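PDB 4JGG: esterase TesA from Pseudomonas aeruginosa, which hydrolyses carboxylic esters, with highest activity on Tween detergents and short-chain p-nitrophenyl esters, and has low thioesterase activity on palmitoyl-coenzyme A. Local coordinates for residues Val125-Pro133 with Ser145-Ala153. Numbering follows the deposited sequence.
Sequences VLLLGIQLP and SRVYGAVAA
The ring of Y148 lies with one face against the backbone of G129. CA of G129 sits 3.7 Å from the centroid of the Y148 ring, 14° off its normal, which makes a CH-pi contact. N of I130 lies over the same face, 3.8 Å from CE2 of Y148. It is buried here and has no hydrogen-bond partner. O of L128 approaches CE1 of Y148 obliquely. At the ring edge, in plane, is O of S145, one turn back in the helix. With no side chain at G129, the chain comes close: the CA atoms of G129 and Y148 are 5.7 Å apart. The Y148 hydroxyl is hydrogen-bonded to O of L93.

The second flat group is the amide of Q131. Its NE2 donates to OG of S145 at 2.7 Å. The bond is nearly straight, 176°, and OG lies in the amide plane. A bend at chi2 (75°) brings the Q131 amide round so that NE2 reaches this OG. CG of Q131 lies 3.4 Å from the same OG of S145. NE2 has a second acceptor, O of P161, so two bonds hold the amide and fix its rotation.

At the other end of the contact, L127 faces the helix. Its CD1 meets CB of V151 at 3.8 Å and O of Y148 at 3.6 Å. The side chains of L127 and V151 cross at about a right angle.

The contact joins the first two elements of a beta-alpha-beta unit in the parallel sheet of this SGNH (GDSL) hydrolase. Helix 145-153 runs antiparallel to strand 125-128, with the axes 9.2 Å apart at closest. The whole helix, 138-155, leads to strand 158-160. Helix 104-121 packs beside it on Y148 and V151, while helix 186-197 covers L126 and L128.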
ATOM      1  N   VAL A 125      -3.269   8.347   8.062  1.00 13.30           N
ATOM      2  CA  VAL A 125      -2.642   7.760   6.878  1.00 11.51           C
ATOM      3  C   VAL A 125      -1.623   6.687   7.248  1.00 13.79           C
ATOM      4  O   VAL A 125      -0.807   6.889   8.147  1.00 13.26           O
ATOM      5  CB  VAL A 125      -1.950   8.838   6.030  1.00 15.69           C
ATOM      6  CG1 VAL A 125      -1.106   8.206   4.946  1.00  9.97           C
ATOM      7  CG2 VAL A 125      -2.982   9.769   5.433  1.00 16.22           C
ATOM      8  N   LEU A 126      -1.689   5.547   6.564  1.00 10.96           N
ATOM      9  CA  LEU A 126      -0.708   4.479   6.727  1.00 13.96           C
ATOM     10  C   LEU A 126      -0.063   4.207   5.370  1.00 15.43           C
ATOM     11  O   LEU A 126      -0.755   3.851   4.408  1.00 12.15           O
ATOM     12  CB  LEU A 126      -1.375   3.204   7.262  1.00 14.23           C
ATOM     13  CG  LEU A 126      -0.548   1.909   7.319  1.00 14.12           C
ATOM     14  CD1 LEU A 126       0.659   2.055   8.227  1.00 14.74           C
ATOM     15  CD2 LEU A 126      -1.415   0.741   7.781  1.00 14.65           C
ATOM     16  N   LEU A 127       1.255   4.402   5.276  1.00 10.17           N
ATOM     17  CA  LEU A 127       1.964   4.120   4.029  1.00  9.47           C
ATOM     18  C   LEU A 127       2.489   2.695   4.023  1.00 12.91           C
ATOM     19  O   LEU A 127       3.084   2.243   5.005  1.00 10.04           O
ATOM     20  CB  LEU A 127       3.166   5.046   3.862  1.00 12.31           C
ATOM     21  CG  LEU A 127       3.028   6.555   3.864  1.00 17.89           C
ATOM     22  CD1 LEU A 127       4.363   7.141   3.398  1.00 16.86           C
ATOM     23  CD2 LEU A 127       1.882   6.974   2.945  1.00 13.07           C
ATOM     24  N   LEU A 128       2.277   1.990   2.919  1.00 11.02           N
ATOM     25  CA  LEU A 128       2.900   0.689   2.727  1.00 12.67           C
ATOM     26  C   LEU A 128       4.103   0.873   1.807  1.00 14.60           C
ATOM     27  O   LEU A 128       3.967   1.352   0.664  1.00  9.95           O
ATOM     28  CB  LEU A 128       1.915  -0.333   2.147  1.00 11.95           C
ATOM     29  CG  LEU A 128       0.661  -0.558   2.993  1.00  9.90           C
ATOM     30  CD1 LEU A 128      -0.182  -1.693   2.436  1.00  8.99           C
ATOM     31  CD2 LEU A 128       1.022  -0.808   4.443  1.00 12.34           C
ATOM     32  N   GLY A 129       5.275   0.517   2.320  1.00 14.01           N
ATOM     33  CA  GLY A 129       6.511   0.669   1.571  1.00 15.71           C
ATOM     34  C   GLY A 129       6.877  -0.640   0.912  1.00 16.08           C
ATOM     35  O   GLY A 129       6.628  -1.706   1.468  1.00 14.98           O
ATOM     36  N   ILE A 130       7.476  -0.568  -0.269  1.00 15.97           N
ATOM     37  CA  ILE A 130       7.817  -1.776  -1.002  1.00 16.81           C
ATOM     38  C   ILE A 130       9.285  -1.771  -1.437  1.00 18.09           C
ATOM     39  O   ILE A 130       9.826  -0.730  -1.792  1.00 16.95           O
ATOM     40  CB  ILE A 130       6.883  -1.955  -2.218  1.00 23.48           C
ATOM     41  CG1 ILE A 130       5.449  -2.225  -1.733  1.00 21.20           C
ATOM     42  CG2 ILE A 130       7.371  -3.069  -3.122  1.00 23.72           C
ATOM     43  CD1 ILE A 130       4.526  -2.720  -2.816  1.00 20.37           C
ATOM     44  N   GLN A 131       9.935  -2.928  -1.346  1.00 16.87           N
ATOM     45  CA  GLN A 131      11.301  -3.077  -1.823  1.00 15.80           C
ATOM     46  C   GLN A 131      11.326  -3.911  -3.094  1.00 16.98           C
ATOM     47  O   GLN A 131      10.803  -5.027  -3.138  1.00 15.60           O
ATOM     48  CB  GLN A 131      12.202  -3.703  -0.761  1.00 15.52           C
ATOM     49  CG  GLN A 131      12.555  -2.744   0.346  1.00 20.23           C
ATOM     50  CD  GLN A 131      11.395  -2.529   1.291  1.00 21.35           C
ATOM     51  OE1 GLN A 131      10.655  -3.469   1.588  1.00 23.67           O
ATOM     52  NE2 GLN A 131      11.218  -1.295   1.762  1.00 17.80           N
ATOM     53  N   LEU A 132      11.914  -3.345  -4.137  1.00 17.92           N
ATOM     54  CA  LEU A 132      12.046  -4.042  -5.401  1.00 18.47           C
ATOM     55  C   LEU A 132      12.901  -5.296  -5.195  1.00 22.23           C
ATOM     56  O   LEU A 132      13.581  -5.420  -4.178  1.00 13.34           O
ATOM     57  CB  LEU A 132      12.657  -3.104  -6.450  1.00 19.22           C
ATOM     58  CG  LEU A 132      11.667  -2.071  -6.999  1.00 18.35           C
ATOM     59  CD1 LEU A 132      12.354  -1.071  -7.927  1.00 21.12           C
ATOM     60  CD2 LEU A 132      10.546  -2.791  -7.719  1.00 17.47           C
ATOM     61  N   PRO A 133      12.847  -6.239  -6.152  1.00 24.40           N
ATOM     62  CA  PRO A 133      13.586  -7.498  -6.004  1.00 22.90           C
ATOM     63  C   PRO A 133      15.098  -7.255  -5.971  1.00 22.99           C
ATOM     64  O   PRO A 133      15.579  -6.285  -6.558  1.00 19.26           O
ATOM     65  CB  PRO A 133      13.194  -8.294  -7.260  1.00 24.02           C
ATOM     66  CG  PRO A 133      11.922  -7.654  -7.755  1.00 22.60           C
ATOM     67  CD  PRO A 133      12.050  -6.202  -7.392  1.00 20.74           C
ATOM     68  N   SER A 145      13.089   2.907  -1.806  1.00 18.21           N
ATOM     69  CA  SER A 145      12.667   2.435  -0.495  1.00 15.84           C
ATOM     70  C   SER A 145      12.748   3.530   0.569  1.00 16.36           C
ATOM     71  O   SER A 145      11.884   3.625   1.441  1.00 14.55           O
ATOM     72  CB  SER A 145      13.508   1.226  -0.086  1.00 15.34           C
ATOM     73  OG  SER A 145      12.978   0.602   1.061  1.00 17.41           O
ATOM     74  N   ARG A 146      13.788   4.357   0.498  1.00 18.88           N
ATOM     75  CA  ARG A 146      13.996   5.382   1.515  1.00 17.75           C
ATOM     76  C   ARG A 146      12.959   6.479   1.442  1.00 16.93           C
ATOM     77  O   ARG A 146      12.727   7.190   2.418  1.00 16.67           O
ATOM     78  CB  ARG A 146      15.386   5.994   1.393  1.00 18.98           C
ATOM     79  CG  ARG A 146      16.487   5.103   1.911  1.00 19.75           C
ATOM     80  CD  ARG A 146      17.814   5.819   1.839  1.00 23.95           C
ATOM     81  NE  ARG A 146      17.991   6.517   0.569  1.00 24.14           N
ATOM     82  CZ  ARG A 146      18.796   6.108  -0.404  1.00 29.56           C
ATOM     83  NH1 ARG A 146      19.509   4.997  -0.255  1.00 26.36           N
ATOM     84  NH2 ARG A 146      18.896   6.818  -1.521  1.00 32.72           N
ATOM     85  N   VAL A 147      12.347   6.623   0.273  1.00 14.94           N
ATOM     86  CA  VAL A 147      11.321   7.636   0.065  1.00 14.47           C
ATOM     87  C   VAL A 147      10.125   7.430   0.998  1.00 11.39           C
ATOM     88  O   VAL A 147       9.580   8.385   1.540  1.00 14.07           O
ATOM     89  CB  VAL A 147      10.835   7.641  -1.401  1.00 13.14           C
ATOM     90  CG1 VAL A 147       9.518   8.413  -1.532  1.00 13.62           C
ATOM     91  CG2 VAL A 147      11.901   8.233  -2.310  1.00 13.93           C
ATOM     92  N   TYR A 148       9.712   6.187   1.185  1.00 10.30           N
ATOM     93  CA  TYR A 148       8.575   5.915   2.059  1.00 13.54           C
ATOM     94  C   TYR A 148       8.795   6.462   3.458  1.00 13.05           C
ATOM     95  O   TYR A 148       7.928   7.142   4.007  1.00 14.30           O
ATOM     96  CB  TYR A 148       8.256   4.421   2.080  1.00 15.15           C
ATOM     97  CG  TYR A 148       7.834   3.942   0.714  1.00 11.87           C
ATOM     98  CD1 TYR A 148       6.520   4.114   0.269  1.00  8.98           C
ATOM     99  CD2 TYR A 148       8.755   3.368  -0.151  1.00 10.46           C
ATOM    100  CE1 TYR A 148       6.136   3.693  -0.999  1.00 10.08           C
ATOM    101  CE2 TYR A 148       8.382   2.936  -1.407  1.00 12.41           C
ATOM    102  CZ  TYR A 148       7.074   3.112  -1.832  1.00 15.41           C
ATOM    103  OH  TYR A 148       6.724   2.684  -3.084  1.00 13.31           O
ATOM    104  N   GLY A 149       9.958   6.170   4.030  1.00 14.49           N
ATOM    105  CA  GLY A 149      10.307   6.674   5.351  1.00 19.51           C
ATOM    106  C   GLY A 149      10.387   8.191   5.386  1.00 14.13           C
ATOM    107  O   GLY A 149      10.032   8.825   6.381  1.00 19.13           O
ATOM    108  N   ALA A 150      10.840   8.776   4.285  1.00 13.22           N
ATOM    109  CA  ALA A 150      10.941  10.225   4.170  1.00 13.62           C
ATOM    110  C   ALA A 150       9.555  10.865   4.226  1.00 14.85           C
ATOM    111  O   ALA A 150       9.328  11.817   4.976  1.00 13.77           O
ATOM    112  CB  ALA A 150      11.640  10.604   2.865  1.00 13.63           C
ATOM    113  N   VAL A 151       8.630  10.337   3.427  1.00 14.97           N
ATOM    114  CA  VAL A 151       7.254  10.840   3.410  1.00 13.03           C
ATOM    115  C   VAL A 151       6.565  10.694   4.765  1.00 13.84           C
ATOM    116  O   VAL A 151       5.909  11.623   5.238  1.00 13.78           O
ATOM    117  CB  VAL A 151       6.409  10.157   2.323  1.00 15.85           C
ATOM    118  CG1 VAL A 151       4.993  10.739   2.321  1.00 15.75           C
ATOM    119  CG2 VAL A 151       7.066  10.347   0.961  1.00 14.32           C
ATOM    120  N   ALA A 152       6.724   9.531   5.392  1.00 14.79           N
ATOM    121  CA  ALA A 152       6.158   9.304   6.711  1.00 14.59           C
ATOM    122  C   ALA A 152       6.702  10.320   7.713  1.00 16.94           C
ATOM    123  O   ALA A 152       5.960  10.830   8.554  1.00 20.04           O
ATOM    124  CB  ALA A 152       6.424   7.880   7.173  1.00 14.40           C
ATOM    125  N   ALA A 153       7.992  10.617   7.611  1.00 14.97           N
ATOM    126  CA  ALA A 153       8.622  11.611   8.467  1.00 17.83           C
ATOM    127  C   ALA A 153       7.995  12.974   8.244  1.00 16.23           C
ATOM    128  O   ALA A 153       7.563  13.640   9.187  1.00 17.30           O
ATOM    129  CB  ALA A 153      10.120  11.678   8.184  1.00 17.24           C
TER